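PDB 3QFW: ribulose-1,5-bisphosphate carboxylase/oxygenase large subunit, which is a Rubisco-like protein, probably catalysing an enolisation- or isomerisation-type reaction on a sugar phosphate rather than fixing carbon dioxide. Local coordinates for the interface of chains A and B. Sequence-based numbering; all coordinates share one arbitrary frame. Chains: chain A/B, Ribulose-1,5-bisphosphate carboxylase/oxygenase large subunit.

The interface of chains A and B. Residues chain A 75, 77, 82, 85-86; chain B 167-168, 170, 172, 206.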
loop_
_atom_site.group_PDB
_atom_site.type_symbol
_atom_site.label_atom_id
_atom_site.label_comp_id
_atom_site.label_asym_id
_atom_site.label_seq_id
_atom_site.Cartn_x
_atom_site.Cartn_y
_atom_site.Cartn_z
ATOM N N THR A 75 -10.689 10.019 -15.365
ATOM C CA THR A 75 -9.362 9.449 -15.107
ATOM C C THR A 75 -9.392 8.430 -13.976
ATOM O O THR A 75 -8.493 7.597 -13.856
ATOM C CB THR A 75 -8.327 10.533 -14.746
ATOM O OG1 THR A 75 -8.641 11.105 -13.466
ATOM C CG2 THR A 75 -8.317 11.622 -15.789
ATOM N N PRO A 77 -11.966 5.750 -12.566
ATOM C CA PRO A 77 -13.164 4.914 -12.473
ATOM C C PRO A 77 -13.422 4.530 -11.018
ATOM O O PRO A 77 -12.538 4.713 -10.181
ATOM C CB PRO A 77 -12.777 3.670 -13.282
ATOM C CG PRO A 77 -11.757 4.151 -14.254
ATOM C CD PRO A 77 -10.978 5.199 -13.510
ATOM N N GLN A 82 -7.240 2.190 -8.488
ATOM C CA GLN A 82 -7.098 3.259 -9.477
ATOM C C GLN A 82 -7.498 4.631 -8.948
ATOM O O GLN A 82 -6.920 5.652 -9.340
ATOM C CB GLN A 82 -7.893 2.926 -10.742
ATOM C CG GLN A 82 -7.869 4.016 -11.825
ATOM C CD GLN A 82 -6.474 4.315 -12.366
ATOM O OE1 GLN A 82 -5.496 3.672 -11.987
ATOM N NE2 GLN A 82 -6.379 5.309 -13.244
ATOM N N ASN A 85 -4.670 5.584 -6.884
ATOM C CA ASN A 85 -3.684 5.964 -7.903
ATOM C C ASN A 85 -3.824 7.422 -8.340
ATOM O O ASN A 85 -2.884 8.212 -8.222
ATOM C CB ASN A 85 -3.780 5.023 -9.118
ATOM C CG ASN A 85 -2.530 5.076 -10.027
ATOM O OD1 ASN A 85 -1.453 5.517 -9.615
ATOM N ND2 ASN A 85 -2.685 4.617 -11.263
ATOM N N MET A 86 -5.005 7.795 -8.822
ATOM C CA MET A 86 -5.203 9.149 -9.326
ATOM C C MET A 86 -5.196 10.203 -8.210
ATOM O O MET A 86 -4.816 11.353 -8.442
ATOM C CB MET A 86 -6.481 9.251 -10.180
ATOM C CG MET A 86 -6.390 8.563 -11.562
ATOM S SD MET A 86 -4.770 8.641 -12.438
ATOM C CE MET A 86 -4.319 6.937 -12.350
ATOM N N HIS B 167 1.538 5.503 -15.895
ATOM C CA HIS B 167 1.134 4.656 -14.776
ATOM C C HIS B 167 -0.314 4.958 -14.407
ATOM O O HIS B 167 -0.960 4.185 -13.699
ATOM C CB HIS B 167 2.010 4.911 -13.559
ATOM C CG HIS B 167 1.584 6.099 -12.763
ATOM N ND1 HIS B 167 0.742 6.001 -11.673
ATOM C CD2 HIS B 167 1.851 7.416 -12.917
ATOM C CE1 HIS B 167 0.520 7.206 -11.184
ATOM N NE2 HIS B 167 1.184 8.083 -11.918
ATOM N N GLY B 168 -0.798 6.104 -14.870
ATOM C CA GLY B 168 -2.166 6.524 -14.639
ATOM C C GLY B 168 -3.162 5.863 -15.565
ATOM O O GLY B 168 -4.372 5.899 -15.326
ATOM N N ALA B 170 -5.220 2.965 -16.918
ATOM C CA ALA B 170 -5.718 1.708 -16.392
ATOM C C ALA B 170 -6.771 1.149 -17.329
ATOM O O ALA B 170 -6.444 0.613 -18.377
ATOM C CB ALA B 170 -6.269 1.893 -14.984
ATOM N N GLN B 172 -9.839 2.994 -18.128
ATOM C CA GLN B 172 -10.809 4.072 -18.293
ATOM C C GLN B 172 -11.572 3.960 -19.611
ATOM O O GLN B 172 -11.034 3.491 -20.605
ATOM C CB GLN B 172 -10.116 5.431 -18.200
ATOM C CG GLN B 172 -9.424 5.688 -16.867
ATOM C CD GLN B 172 -7.933 5.384 -16.913
ATOM O OE1 GLN B 172 -7.504 4.416 -17.536
ATOM N NE2 GLN B 172 -7.137 6.227 -16.266
ATOM N N SER B 206 -4.046 -3.481 -13.761
ATOM C CA SER B 206 -4.708 -2.747 -12.684
ATOM C C SER B 206 -5.817 -3.529 -11.972
ATOM O O SER B 206 -6.326 -4.521 -12.492
ATOM C CB SER B 206 -5.360 -1.491 -13.282
ATOM O OG SER B 206 -5.022 -0.345 -12.537
HETATM O O HOH W 1 -4.421 1.487 -10.604
#
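A:Gln82 and A:Asn85 of helix 80-88 reach across to the loop of B:His167 and B:Gly168 just after strand 162-165. In this Rubisco fold the contact places the N-terminal part of one subunit against the catalytic barrel of the other, as in the family's dimers. B:His167 appears to occupy the place of the metal-binding glutamate in Rubisco's KDDE motif.

Amide hydrogen bonds form a closed four-atom ring. NE2 of A:Gln82 donates to the carbonyl O of B:Gly168 (3.0 Å) and, nearly along the C=O axis, to O of A:Thr75 (3.2 Å). NE2 of B:Gln172 serves the same acceptors, at 3.1 Å to A:Thr75 O and 2.9 Å to B:Gly168 O. Each carbonyl is thus held by one amide from either subunit, and the two amide planes stand 76° apart. A bend at chi2 (62°) turns the A:Gln82 amide into this ring. Within the same loop, B:Ala170 N donates to OE1 of B:Gln172, fixing which way that amide faces.

A second set runs through A:Asn85. Its ND2 gives one hydrogen to the backbone O of B:His167 (3.0 Å) and the other to OE1 of A:Gln82 (3.1 Å, 173° at the hydrogen), both acceptors lying in its amide plane. OD1 meets the imidazole edge in the ring plane, 3.0 Å from ND1 of B:His167, but lies as near to CE1, so a hydrogen bond, which needs a hydrogen on ND1, would be strongly bent and is doubtful. A water links A:Gln82 OE1 to the hydroxyl OG of B:Ser206.

Apolar packing is modest: CB of B:Ala170 touches CD of A:Gln82 at 3.6 Å, and the A:Pro77 ring rests on the aliphatic stem of B:Gln172. An alanine in place of A:Gln82 would probably leave B:Gly168 O without its cross-subunit donor and take from A:Asn85 ND2 one of its two acceptors, so that its amide would be steadied mainly by the carbonyl of B:His167.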